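Thiamine phosphate pyrophosphorylase (Bacteroides thetaiotaomicron VPI-5482, PDB 3CEU) probably catalyses the thiamine-phosphate diphosphorylase step of thiamine diphosphate biosynthesis, on a TIM-barrel scaffold. Local coordinates at residues 15-20 with 185-190; 29-34 with 73-78; 129-134 with 162-167. One frame throughout, in Å; residues are numbered along the deposited sequence.

Contact 1: residues 15-20 with 185-190; sequences EDKIIT and QNYLAV
I18 lies against the ring of Y187 where the first helix of the TIM barrel, 15-24, meets the start of the last, 188-201. The two helices are far apart in sequence, yet the closed ring of eight parallel strands brings them side by side on the outside of the barrel. Y187 occupies the N-cap position of helix 188-201, and its CG sits between the backbone N and the carbonyl carbon (chi1 47°), which turns the ring toward helix 15-24. One face of that ring receives the CG1 branch of I18 in a CH-pi contact: I18 CG1 stands 3.6 Å from the centroid of the Y187 ring, 18° off its normal and displaced toward the rim. The I18 chain runs on past the ring, so that I18 CD1 comes to 3.7 Å from Y187 CB. The other branch, I18 CG2, is directed to V190, whose CG1 it meets at 4.0 Å. W176 and L175 of helix 173-176 touch I18 and V190 respectively and extend this apolar patch. Just before the tyrosine, N186 forms an Asx turn, its OD1 accepting in the carbonyl plane from L188 N at 2.9 Å. At the far end of the tyrosine, the aliphatic root of K17 approaches the hydroxyl obliquely to the ring, with K17 CB 3.4 Å from Y187 OH.

Contact 2: residues 29-34 with 73-78; sequences ILHLRK and GIHLNA
H31 presents the edge of its imidazole to the face of H75, a T-shaped pair with centroids 5.0 Å apart and planes at 80°. The CE1 corner of H31 leads, coming to 3.5 Å from H75 ND1 and 3.8 Å from H75 CG; H31 ND1 lies over the same face, offset toward the rim. H31 has a chi1 of -93°, off the staggered values, with this corner facing H75. The H75 ring owes its position to a chi1 of -166°, which sets CG opposite the backbone N and stands the ring across the path of H31. Both residues lie on strands of the parallel eight-stranded barrel, 29-32 and 73-75, with strand 57-59 between them, and both side chains point into its interior, where V58 touches both histidines. The buried nitrogens are all engaged. H31 ND1 is bonded to H60 NE2 and H31 NE2 to Y110 OH, while H75 ND1 pairs with S92 OG and H75 NE2 with S94 OG. With both nitrogens of each ring bonded, the rotation of the imidazoles is probably fixed. N77 folds back through its amide, and N77 ND2 donates to H75 O at 3.2 Å in the carbonyl plane; the same nitrogen also bonds H60 O.

Contact 3: residues 129-134 with 162-167; sequences YTAEEL and KDFGFG
L134 lays its CD2 methyl over the centre of the F164 ring, 3.6 Å from the centroid and 11° off the ring normal. It is a CH-pi contact, and the leucine also leans on the ring with its root, L134 CB lying 3.6 Å from F164 CE2. The ring's edge is met by the backbone: A131 O is 3.5 Å from F164 CE2, close to the ring plane, while A131 CB reaches F164 CZ at 4.3 Å. F164 extends toward the other helix because its CG stands opposite the carbonyl carbon (chi1 -78°). G165 closes helix 158-163 in a Schellman motif, with positive phi and two bonds back into the last turn, before the chain turns into strand 168-171. The contact joins two neighbouring outer helices of the TIM barrel, 131-139 and 158-163; R135 and Q138 of the former also touch F164. With an alanine at F164, the L134 methyl would probably lose the surface it rests on, leaving a gap between the helices. Apart from the carbonyl at the ring edge, the partners are apolar, which implies that the contact depends on shape and dispersion instead of directed polar bonds.

The three contacts sample different layers of one barrel. Contact 2 lies in its interior, its centre about 8 Å from the centre of the chain, whereas contacts 1 and 3 join outer helices on opposite sides of that centre, their centres about 31 Å apart. Contacts 1 and 2 touch directly; helix 15-24 and strand 29-32 follow each other in the chain, E15 OE1 forms a salt bridge with K34 NZ at 2.6 Å, and I19 CG2 packs on L30 CD2 at 3.5 Å. Contact 3 touches neither; its nearest atoms are about 8 Å from contact 2 and about 19 Å from contact 1. Along the chain, contact 2 closes before contact 3 opens, and contact 1 spans both.

Contact 1: residues 15-20 with 185-190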
ATOM      1  N   GLU A  15       7.261  11.193 -11.254  1.00 29.95           N
ATOM      2  CA  GLU A  15       6.608  10.167 -10.439  1.00 26.35           C
ATOM      3  C   GLU A  15       7.010   8.757 -10.894  1.00 22.25           C
ATOM      4  O   GLU A  15       7.250   7.876 -10.062  1.00 20.15           O
ATOM      5  CB  GLU A  15       5.081  10.309 -10.521  1.00 33.17           C
ATOM      6  CG  GLU A  15       4.331   9.381  -9.569  1.00 35.33           C
ATOM      7  CD  GLU A  15       2.814   9.414  -9.748  1.00 35.91           C
ATOM      8  OE1 GLU A  15       2.118   8.792  -8.919  1.00 33.70           O
ATOM      9  OE2 GLU A  15       2.321  10.051 -10.707  1.00 31.31           O
ATOM     10  N   ASP A  16       7.087   8.554 -12.209  1.00 16.65           N
ATOM     11  CA  ASP A  16       7.463   7.258 -12.756  1.00 15.86           C
ATOM     12  C   ASP A  16       8.900   6.888 -12.376  1.00 16.63           C
ATOM     13  O   ASP A  16       9.201   5.722 -12.110  1.00 15.92           O
ATOM     14  CB  ASP A  16       7.309   7.252 -14.285  1.00 24.75           C
ATOM     15  CG  ASP A  16       8.410   8.028 -14.998  1.00 31.56           C
ATOM     16  OD1 ASP A  16       8.547   9.241 -14.756  1.00 43.67           O
ATOM     17  OD2 ASP A  16       9.136   7.418 -15.803  1.00 28.97           O
ATOM     18  N   LYS A  17       9.780   7.884 -12.348  1.00 18.81           N
ATOM     19  CA  LYS A  17      11.185   7.666 -11.993  1.00 21.06           C
ATOM     20  C   LYS A  17      11.294   7.306 -10.525  1.00 21.57           C
ATOM     21  O   LYS A  17      12.029   6.398 -10.139  1.00 23.38           O
ATOM     22  CB  LYS A  17      12.015   8.933 -12.226  1.00 22.72           C
ATOM     23  CG  LYS A  17      12.584   9.111 -13.630  1.00 21.92           C
ATOM     24  CD  LYS A  17      11.518   9.380 -14.670  1.00 29.99           C
ATOM     25  CE  LYS A  17      12.153   9.860 -15.972  1.00 37.35           C
ATOM     26  NZ  LYS A  17      12.831  11.186 -15.791  1.00 31.66           N
ATOM     27  N   ILE A  18      10.567   8.042  -9.698  1.00 21.49           N
ATOM     28  CA  ILE A  18      10.617   7.782  -8.283  1.00 19.67           C
ATOM     29  C   ILE A  18      10.072   6.397  -7.997  1.00 16.99           C
ATOM     30  O   ILE A  18      10.661   5.653  -7.217  1.00 17.97           O
ATOM     31  CB  ILE A  18       9.824   8.834  -7.481  1.00 14.66           C
ATOM     32  CG1 ILE A  18      10.398  10.229  -7.747  1.00 11.45           C
ATOM     33  CG2 ILE A  18       9.912   8.508  -5.994  1.00  8.95           C
ATOM     34  CD1 ILE A  18       9.695  11.353  -7.012  1.00 20.87           C
ATOM     35  N   ILE A  19       8.951   6.042  -8.625  1.00 14.60           N
ATOM     36  CA  ILE A  19       8.359   4.730  -8.398  1.00 11.78           C
ATOM     37  C   ILE A  19       9.316   3.619  -8.801  1.00 14.92           C
ATOM     38  O   ILE A  19       9.491   2.637  -8.078  1.00 19.30           O
ATOM     39  CB  ILE A  19       7.040   4.559  -9.178  1.00 18.67           C
ATOM     40  CG1 ILE A  19       5.964   5.468  -8.563  1.00 29.52           C
ATOM     41  CG2 ILE A  19       6.602   3.077  -9.158  1.00 12.18           C
ATOM     42  CD1 ILE A  19       4.630   5.522  -9.329  1.00 28.25           C
ATOM     43  N   THR A  20       9.940   3.778  -9.958  1.00 20.35           N
ATOM     44  CA  THR A  20      10.871   2.781 -10.457  1.00 19.16           C
ATOM     45  C   THR A  20      12.035   2.623  -9.486  1.00 17.40           C
ATOM     46  O   THR A  20      12.447   1.506  -9.154  1.00 15.67           O
ATOM     47  CB  THR A  20      11.370   3.199 -11.834  1.00 23.85           C
ATOM     48  OG1 THR A  20      10.242   3.330 -12.709  1.00 21.34           O
ATOM     49  CG2 THR A  20      12.338   2.164 -12.396  1.00 23.80           C
ATOM     50  N   GLN A 185      15.733  19.555  -5.764  1.00 25.99           N
ATOM     51  CA  GLN A 185      16.516  19.327  -6.965  1.00 22.66           C
ATOM     52  C   GLN A 185      16.588  17.839  -7.287  1.00 19.74           C
ATOM     53  O   GLN A 185      17.103  17.439  -8.335  1.00 24.01           O
ATOM     54  CB  GLN A 185      17.929  19.870  -6.787  1.00 22.81           C
ATOM     55  CG  GLN A 185      18.412  20.672  -7.970  1.00 36.75           C
ATOM     56  CD  GLN A 185      17.946  22.107  -7.912  1.00 39.87           C
ATOM     57  OE1 GLN A 185      18.332  22.847  -7.008  1.00 33.72           O
ATOM     58  NE2 GLN A 185      17.106  22.510  -8.866  1.00 40.82           N
ATOM     59  N   ASN A 186      16.088  17.020  -6.374  1.00  8.78           N
ATOM     60  CA  ASN A 186      16.085  15.586  -6.585  1.00 19.83           C
ATOM     61  C   ASN A 186      15.167  14.901  -5.586  1.00 19.98           C
ATOM     62  O   ASN A 186      14.580  15.556  -4.722  1.00 18.03           O
ATOM     63  CB  ASN A 186      17.510  15.026  -6.503  1.00 15.71           C
ATOM     64  CG  ASN A 186      18.131  15.181  -5.130  1.00 27.71           C
ATOM     65  OD1 ASN A 186      17.726  14.516  -4.173  1.00 13.79           O
ATOM     66  ND2 ASN A 186      19.129  16.061  -5.027  1.00 24.43           N
ATOM     67  N   TYR A 187      15.022  13.587  -5.726  1.00 15.09           N
ATOM     68  CA  TYR A 187      14.157  12.826  -4.843  1.00 16.22           C
ATOM     69  C   TYR A 187      14.907  11.821  -3.973  1.00 13.52           C
ATOM     70  O   TYR A 187      14.378  10.769  -3.599  1.00 17.39           O
ATOM     71  CB  TYR A 187      13.065  12.120  -5.654  1.00 24.49           C
ATOM     72  CG  TYR A 187      13.544  11.397  -6.892  1.00 21.67           C
ATOM     73  CD1 TYR A 187      13.591  12.042  -8.126  1.00 21.06           C
ATOM     74  CD2 TYR A 187      13.935  10.063  -6.828  1.00 31.27           C
ATOM     75  CE1 TYR A 187      14.013  11.373  -9.273  1.00 18.40           C
ATOM     76  CE2 TYR A 187      14.361   9.379  -7.967  1.00 25.95           C
ATOM     77  CZ  TYR A 187      14.397  10.038  -9.186  1.00 27.61           C
ATOM     78  OH  TYR A 187      14.813   9.355 -10.312  1.00 29.22           O
ATOM     79  N   LEU A 188      16.145  12.167  -3.644  1.00 17.47           N
ATOM     80  CA  LEU A 188      16.994  11.334  -2.802  1.00 21.94           C
ATOM     81  C   LEU A 188      16.341  11.099  -1.436  1.00 18.42           C
ATOM     82  O   LEU A 188      16.281   9.965  -0.953  1.00 20.18           O
ATOM     83  CB  LEU A 188      18.359  12.013  -2.624  1.00 19.04           C
ATOM     84  CG  LEU A 188      19.539  11.329  -3.316  1.00 26.79           C
ATOM     85  CD1 LEU A 188      20.746  12.263  -3.383  1.00 23.97           C
ATOM     86  CD2 LEU A 188      19.886  10.062  -2.555  1.00 26.33           C
ATOM     87  N   ALA A 189      15.857  12.177  -0.820  1.00  7.30           N
ATOM     88  CA  ALA A 189      15.211  12.091   0.491  1.00 11.79           C
ATOM     89  C   ALA A 189      14.097  11.047   0.511  1.00 12.93           C
ATOM     90  O   ALA A 189      13.883  10.370   1.516  1.00 24.94           O
ATOM     91  CB  ALA A 189      14.648  13.461   0.901  1.00  8.02           C
ATOM     92  N   VAL A 190      13.373  10.916  -0.590  1.00 14.34           N
ATOM     93  CA  VAL A 190      12.312   9.931  -0.630  1.00 10.17           C
ATOM     94  C   VAL A 190      12.909   8.531  -0.672  1.00 10.93           C
ATOM     95  O   VAL A 190      12.516   7.667   0.108  1.00 15.25           O
ATOM     96  CB  VAL A 190      11.386  10.160  -1.839  1.00 14.04           C
ATOM     97  CG1 VAL A 190      10.458   8.954  -2.037  1.00 13.22           C
ATOM     98  CG2 VAL A 190      10.549  11.413  -1.602  1.00 12.60           C
TER

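Contact 2: residues 29-34 with 73-78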
ATOM      1  N   ILE A  29       5.031  -4.000  -2.594  1.00 22.30           N
ATOM      2  CA  ILE A  29       3.829  -3.688  -3.367  1.00 16.62           C
ATOM      3  C   ILE A  29       3.551  -2.191  -3.520  1.00 17.89           C
ATOM      4  O   ILE A  29       3.858  -1.386  -2.639  1.00 16.57           O
ATOM      5  CB  ILE A  29       2.580  -4.355  -2.719  1.00 15.71           C
ATOM      6  CG1 ILE A  29       2.781  -5.871  -2.648  1.00  8.90           C
ATOM      7  CG2 ILE A  29       1.327  -4.036  -3.524  1.00 11.64           C
ATOM      8  CD1 ILE A  29       1.669  -6.615  -1.914  1.00 12.23           C
ATOM      9  N   LEU A  30       2.959  -1.837  -4.656  1.00 14.48           N
ATOM     10  CA  LEU A  30       2.602  -0.456  -4.965  1.00 18.00           C
ATOM     11  C   LEU A  30       1.108  -0.395  -5.213  1.00 18.89           C
ATOM     12  O   LEU A  30       0.581  -1.130  -6.047  1.00 16.43           O
ATOM     13  CB  LEU A  30       3.327   0.019  -6.223  1.00  8.32           C
ATOM     14  CG  LEU A  30       2.954   1.422  -6.684  1.00  7.62           C
ATOM     15  CD1 LEU A  30       3.460   2.440  -5.674  1.00 16.15           C
ATOM     16  CD2 LEU A  30       3.552   1.700  -8.051  1.00 13.74           C
ATOM     17  N   HIS A  31       0.431   0.478  -4.478  1.00 25.43           N
ATOM     18  CA  HIS A  31      -1.006   0.667  -4.632  1.00 23.66           C
ATOM     19  C   HIS A  31      -1.246   1.949  -5.416  1.00 19.49           C
ATOM     20  O   HIS A  31      -1.027   3.060  -4.915  1.00 17.92           O
ATOM     21  CB  HIS A  31      -1.699   0.738  -3.266  1.00 21.48           C
ATOM     22  CG  HIS A  31      -2.218  -0.583  -2.787  1.00 20.71           C
ATOM     23  ND1 HIS A  31      -3.567  -0.856  -2.671  1.00 19.90           N
ATOM     24  CD2 HIS A  31      -1.578  -1.726  -2.443  1.00 18.87           C
ATOM     25  CE1 HIS A  31      -3.732  -2.105  -2.279  1.00 27.04           C
ATOM     26  NE2 HIS A  31      -2.539  -2.658  -2.134  1.00 20.35           N
ATOM     27  N   LEU A  32      -1.678   1.775  -6.661  1.00 13.32           N
ATOM     28  CA  LEU A  32      -1.960   2.891  -7.555  1.00 15.70           C
ATOM     29  C   LEU A  32      -3.336   3.446  -7.233  1.00 14.02           C
ATOM     30  O   LEU A  32      -4.352   2.813  -7.506  1.00 16.22           O
ATOM     31  CB  LEU A  32      -1.908   2.419  -9.016  1.00 11.57           C
ATOM     32  CG  LEU A  32      -2.206   3.435 -10.114  1.00 13.80           C
ATOM     33  CD1 LEU A  32      -1.270   4.633  -9.993  1.00 14.41           C
ATOM     34  CD2 LEU A  32      -2.048   2.772 -11.473  1.00  9.53           C
ATOM     35  N   ARG A  33      -3.361   4.628  -6.636  1.00 21.68           N
ATOM     36  CA  ARG A  33      -4.620   5.270  -6.282  1.00 20.60           C
ATOM     37  C   ARG A  33      -4.629   6.704  -6.799  1.00 17.41           C
ATOM     38  O   ARG A  33      -3.921   7.570  -6.284  1.00 14.47           O
ATOM     39  CB  ARG A  33      -4.813   5.224  -4.761  1.00 22.06           C
ATOM     40  CG  ARG A  33      -6.097   5.845  -4.222  1.00 15.12           C
ATOM     41  CD  ARG A  33      -6.252   5.520  -2.738  1.00 16.50           C
ATOM     42  NE  ARG A  33      -7.307   6.282  -2.077  1.00 20.11           N
ATOM     43  CZ  ARG A  33      -7.255   7.591  -1.817  1.00 27.21           C
ATOM     44  NH1 ARG A  33      -6.194   8.313  -2.164  1.00 13.41           N
ATOM     45  NH2 ARG A  33      -8.263   8.182  -1.187  1.00 28.63           N
ATOM     46  N   LYS A  34      -5.419   6.923  -7.847  1.00 15.05           N
ATOM     47  CA  LYS A  34      -5.566   8.231  -8.482  1.00 14.86           C
ATOM     48  C   LYS A  34      -7.062   8.521  -8.599  1.00 19.01           C
ATOM     49  O   LYS A  34      -7.649   8.374  -9.673  1.00 19.93           O
ATOM     50  CB  LYS A  34      -4.960   8.219  -9.886  1.00 16.85           C
ATOM     51  CG  LYS A  34      -3.494   7.828  -9.956  1.00  9.80           C
ATOM     52  CD  LYS A  34      -2.633   8.785  -9.155  1.00 20.33           C
ATOM     53  CE  LYS A  34      -1.150   8.503  -9.350  1.00 18.62           C
ATOM     54  NZ  LYS A  34      -0.334   9.411  -8.506  1.00 13.91           N
ATOM     55  N   GLY A  73      -3.290  -6.939  -9.222  1.00 12.05           N
ATOM     56  CA  GLY A  73      -4.707  -7.108  -8.947  1.00  9.92           C
ATOM     57  C   GLY A  73      -5.408  -5.775  -8.691  1.00 14.39           C
ATOM     58  O   GLY A  73      -4.911  -4.718  -9.074  1.00 13.15           O
ATOM     59  N   ILE A  74      -6.556  -5.824  -8.025  1.00  8.44           N
ATOM     60  CA  ILE A  74      -7.327  -4.627  -7.751  1.00 11.15           C
ATOM     61  C   ILE A  74      -7.684  -4.464  -6.272  1.00 14.57           C
ATOM     62  O   ILE A  74      -7.697  -5.435  -5.500  1.00 13.16           O
ATOM     63  CB  ILE A  74      -8.629  -4.639  -8.549  1.00 11.42           C
ATOM     64  CG1 ILE A  74      -9.506  -5.799  -8.074  1.00 13.83           C
ATOM     65  CG2 ILE A  74      -8.324  -4.787 -10.032  1.00  2.32           C
ATOM     66  CD1 ILE A  74     -10.906  -5.796  -8.626  1.00  1.41           C
ATOM     67  N   HIS A  75      -7.979  -3.225  -5.885  1.00  6.20           N
ATOM     68  CA  HIS A  75      -8.356  -2.913  -4.507  1.00  5.45           C
ATOM     69  C   HIS A  75      -9.719  -2.261  -4.558  1.00  7.59           C
ATOM     70  O   HIS A  75      -9.845  -1.123  -4.993  1.00  1.95           O
ATOM     71  CB  HIS A  75      -7.364  -1.939  -3.878  1.00  2.75           C
ATOM     72  CG  HIS A  75      -7.490  -1.836  -2.396  1.00  9.26           C
ATOM     73  ND1 HIS A  75      -7.086  -2.842  -1.547  1.00 12.03           N
ATOM     74  CD2 HIS A  75      -7.971  -0.845  -1.605  1.00 13.49           C
ATOM     75  CE1 HIS A  75      -7.305  -2.477  -0.300  1.00 10.02           C
ATOM     76  NE2 HIS A  75      -7.840  -1.270  -0.304  1.00 19.95           N
ATOM     77  N   LEU A  76     -10.743  -2.976  -4.120  1.00  6.04           N
ATOM     78  CA  LEU A  76     -12.090  -2.423  -4.145  1.00 15.09           C
ATOM     79  C   LEU A  76     -12.198  -1.230  -3.204  1.00 18.17           C
ATOM     80  O   LEU A  76     -11.596  -1.217  -2.136  1.00 19.29           O
ATOM     81  CB  LEU A  76     -13.098  -3.501  -3.750  1.00 14.82           C
ATOM     82  CG  LEU A  76     -12.923  -4.797  -4.528  1.00  4.07           C
ATOM     83  CD1 LEU A  76     -13.926  -5.832  -4.032  1.00 21.13           C
ATOM     84  CD2 LEU A  76     -13.099  -4.540  -6.011  1.00  9.89           C
ATOM     85  N   ASN A  77     -12.963  -0.222  -3.608  1.00 23.63           N
ATOM     86  CA  ASN A  77     -13.121   0.958  -2.775  1.00 19.01           C
ATOM     87  C   ASN A  77     -14.421   1.685  -3.080  1.00 18.28           C
ATOM     88  O   ASN A  77     -15.138   1.322  -4.009  1.00 23.33           O
ATOM     89  CB  ASN A  77     -11.915   1.886  -2.952  1.00 16.79           C
ATOM     90  CG  ASN A  77     -11.809   2.443  -4.352  1.00 18.59           C
ATOM     91  OD1 ASN A  77     -12.534   3.370  -4.724  1.00 17.53           O
ATOM     92  ND2 ASN A  77     -10.909   1.877  -5.144  1.00 12.11           N
ATOM     93  N   ALA A  78     -14.723   2.707  -2.288  1.00 23.06           N
ATOM     94  CA  ALA A  78     -15.958   3.466  -2.439  1.00 23.12           C
ATOM     95  C   ALA A  78     -16.303   3.811  -3.882  1.00 21.56           C
ATOM     96  O   ALA A  78     -17.421   3.553  -4.336  1.00 27.34           O
ATOM     97  CB  ALA A  78     -15.893   4.735  -1.603  1.00 15.04           C
TER

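Contact 3: residues 129-134 with 162-167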
ATOM      1  N   TYR A 129      -8.979   2.774  17.233  1.00 42.33           N
ATOM      2  CA  TYR A 129      -8.678   1.554  17.981  1.00 42.29           C
ATOM      3  C   TYR A 129      -7.884   1.869  19.245  1.00 48.96           C
ATOM      4  O   TYR A 129      -7.570   3.029  19.521  1.00 52.00           O
ATOM      5  CB  TYR A 129      -7.856   0.595  17.120  1.00 36.58           C
ATOM      6  CG  TYR A 129      -8.448   0.335  15.757  1.00 40.40           C
ATOM      7  CD1 TYR A 129      -9.548  -0.506  15.598  1.00 40.02           C
ATOM      8  CD2 TYR A 129      -7.902   0.924  14.622  1.00 41.75           C
ATOM      9  CE1 TYR A 129     -10.084  -0.757  14.337  1.00 33.65           C
ATOM     10  CE2 TYR A 129      -8.429   0.681  13.364  1.00 40.05           C
ATOM     11  CZ  TYR A 129      -9.516  -0.162  13.227  1.00 38.79           C
ATOM     12  OH  TYR A 129     -10.006  -0.427  11.975  1.00 36.82           O
ATOM     13  N   THR A 130      -7.554   0.822  19.999  1.00 48.13           N
ATOM     14  CA  THR A 130      -6.785   0.949  21.239  1.00 45.66           C
ATOM     15  C   THR A 130      -5.703  -0.126  21.266  1.00 42.52           C
ATOM     16  O   THR A 130      -5.974  -1.297  20.998  1.00 49.54           O
ATOM     17  CB  THR A 130      -7.675   0.763  22.480  1.00 41.59           C
ATOM     18  OG1 THR A 130      -8.790   1.661  22.407  1.00 41.26           O
ATOM     19  CG2 THR A 130      -6.879   1.052  23.750  1.00 40.09           C
ATOM     20  N   ALA A 131      -4.483   0.275  21.607  1.00 38.47           N
ATOM     21  CA  ALA A 131      -3.356  -0.646  21.648  1.00 41.96           C
ATOM     22  C   ALA A 131      -3.692  -1.967  22.321  1.00 45.25           C
ATOM     23  O   ALA A 131      -3.187  -3.023  21.928  1.00 51.37           O
ATOM     24  CB  ALA A 131      -2.177   0.010  22.349  1.00 41.19           C
ATOM     25  N   GLU A 132      -4.558  -1.911  23.326  1.00 41.81           N
ATOM     26  CA  GLU A 132      -4.945  -3.105  24.069  1.00 44.41           C
ATOM     27  C   GLU A 132      -5.904  -4.013  23.282  1.00 43.00           C
ATOM     28  O   GLU A 132      -5.715  -5.234  23.229  1.00 40.25           O
ATOM     29  CB  GLU A 132      -5.571  -2.685  25.403  1.00 46.41           C
ATOM     30  CG  GLU A 132      -5.648  -3.787  26.444  1.00 51.99           C
ATOM     31  CD  GLU A 132      -6.171  -3.280  27.777  1.00 55.81           C
ATOM     32  OE1 GLU A 132      -7.353  -2.869  27.839  1.00 53.12           O
ATOM     33  OE2 GLU A 132      -5.398  -3.289  28.761  1.00 56.86           O
ATOM     34  N   GLU A 133      -6.930  -3.425  22.672  1.00 43.33           N
ATOM     35  CA  GLU A 133      -7.880  -4.217  21.897  1.00 44.24           C
ATOM     36  C   GLU A 133      -7.163  -4.746  20.657  1.00 36.64           C
ATOM     37  O   GLU A 133      -7.551  -5.764  20.074  1.00 32.36           O
ATOM     38  CB  GLU A 133      -9.095  -3.375  21.480  1.00 49.19           C
ATOM     39  CG  GLU A 133      -8.825  -2.350  20.388  1.00 53.72           C
ATOM     40  CD  GLU A 133     -10.098  -1.684  19.871  1.00 50.34           C
ATOM     41  OE1 GLU A 133     -10.709  -0.895  20.625  1.00 53.26           O
ATOM     42  OE2 GLU A 133     -10.488  -1.956  18.711  1.00 41.79           O
ATOM     43  N   LEU A 134      -6.106  -4.042  20.266  1.00 33.60           N
ATOM     44  CA  LEU A 134      -5.317  -4.432  19.108  1.00 31.43           C
ATOM     45  C   LEU A 134      -4.543  -5.704  19.453  1.00 27.70           C
ATOM     46  O   LEU A 134      -4.428  -6.614  18.636  1.00 27.75           O
ATOM     47  CB  LEU A 134      -4.355  -3.304  18.722  1.00 30.27           C
ATOM     48  CG  LEU A 134      -4.364  -2.875  17.257  1.00 27.44           C
ATOM     49  CD1 LEU A 134      -5.743  -2.377  16.866  1.00 41.12           C
ATOM     50  CD2 LEU A 134      -3.332  -1.789  17.046  1.00 35.41           C
ATOM     51  N   LYS A 162       4.632  -4.122  13.476  1.00 31.03           N
ATOM     52  CA  LYS A 162       5.009  -5.507  13.225  1.00 27.07           C
ATOM     53  C   LYS A 162       4.925  -6.280  14.532  1.00 31.58           C
ATOM     54  O   LYS A 162       4.829  -7.508  14.539  1.00 37.80           O
ATOM     55  CB  LYS A 162       6.423  -5.608  12.644  1.00 29.84           C
ATOM     56  CG  LYS A 162       7.549  -5.552  13.655  1.00 30.93           C
ATOM     57  CD  LYS A 162       8.657  -6.540  13.280  1.00 45.48           C
ATOM     58  CE  LYS A 162       9.294  -6.220  11.927  1.00 42.48           C
ATOM     59  NZ  LYS A 162      10.285  -7.262  11.531  1.00 39.35           N
ATOM     60  N   ASP A 163       4.958  -5.549  15.641  1.00 31.49           N
ATOM     61  CA  ASP A 163       4.859  -6.167  16.958  1.00 34.44           C
ATOM     62  C   ASP A 163       3.441  -6.681  17.145  1.00 33.58           C
ATOM     63  O   ASP A 163       3.216  -7.662  17.853  1.00 37.59           O
ATOM     64  CB  ASP A 163       5.180  -5.144  18.044  1.00 42.51           C
ATOM     65  CG  ASP A 163       6.665  -4.871  18.160  1.00 50.03           C
ATOM     66  OD1 ASP A 163       7.413  -5.205  17.211  1.00 63.52           O
ATOM     67  OD2 ASP A 163       7.086  -4.312  19.195  1.00 51.93           O
ATOM     68  N   PHE A 164       2.490  -6.009  16.504  1.00 30.71           N
ATOM     69  CA  PHE A 164       1.084  -6.389  16.589  1.00 22.49           C
ATOM     70  C   PHE A 164       0.768  -7.625  15.743  1.00 20.10           C
ATOM     71  O   PHE A 164      -0.345  -8.146  15.794  1.00 14.85           O
ATOM     72  CB  PHE A 164       0.200  -5.225  16.143  1.00 27.35           C
ATOM     73  CG  PHE A 164       0.036  -4.145  17.179  1.00 22.55           C
ATOM     74  CD1 PHE A 164       0.483  -2.853  16.933  1.00 26.87           C
ATOM     75  CD2 PHE A 164      -0.601  -4.410  18.385  1.00 22.63           C
ATOM     76  CE1 PHE A 164       0.295  -1.837  17.868  1.00 26.80           C
ATOM     77  CE2 PHE A 164      -0.796  -3.398  19.331  1.00 22.60           C
ATOM     78  CZ  PHE A 164      -0.348  -2.111  19.070  1.00 23.81           C
ATOM     79  N   GLY A 165       1.741  -8.081  14.959  1.00 13.27           N
ATOM     80  CA  GLY A 165       1.525  -9.256  14.134  1.00 12.95           C
ATOM     81  C   GLY A 165       1.038  -8.967  12.724  1.00 13.01           C
ATOM     82  O   GLY A 165       0.734  -9.896  11.970  1.00 10.77           O
ATOM     83  N   PHE A 166       0.952  -7.684  12.372  1.00 15.69           N
ATOM     84  CA  PHE A 166       0.513  -7.266  11.042  1.00 12.37           C
ATOM     85  C   PHE A 166       1.393  -7.873   9.954  1.00 13.49           C
ATOM     86  O   PHE A 166       2.618  -7.912  10.079  1.00 15.83           O
ATOM     87  CB  PHE A 166       0.542  -5.733  10.923  1.00 18.56           C
ATOM     88  CG  PHE A 166      -0.656  -5.047  11.532  1.00 18.49           C
ATOM     89  CD1 PHE A 166      -1.927  -5.216  10.981  1.00 15.73           C
ATOM     90  CD2 PHE A 166      -0.523  -4.251  12.669  1.00 14.41           C
ATOM     91  CE1 PHE A 166      -3.044  -4.610  11.550  1.00  3.45           C
ATOM     92  CE2 PHE A 166      -1.637  -3.641  13.244  1.00 16.30           C
ATOM     93  CZ  PHE A 166      -2.904  -3.824  12.677  1.00 13.83           C
ATOM     94  N   GLY A 167       0.769  -8.347   8.884  1.00 18.37           N
ATOM     95  CA  GLY A 167       1.533  -8.927   7.791  1.00 20.04           C
ATOM     96  C   GLY A 167       2.150  -7.854   6.906  1.00 26.06           C
ATOM     97  O   GLY A 167       2.784  -8.160   5.898  1.00 26.18           O
TER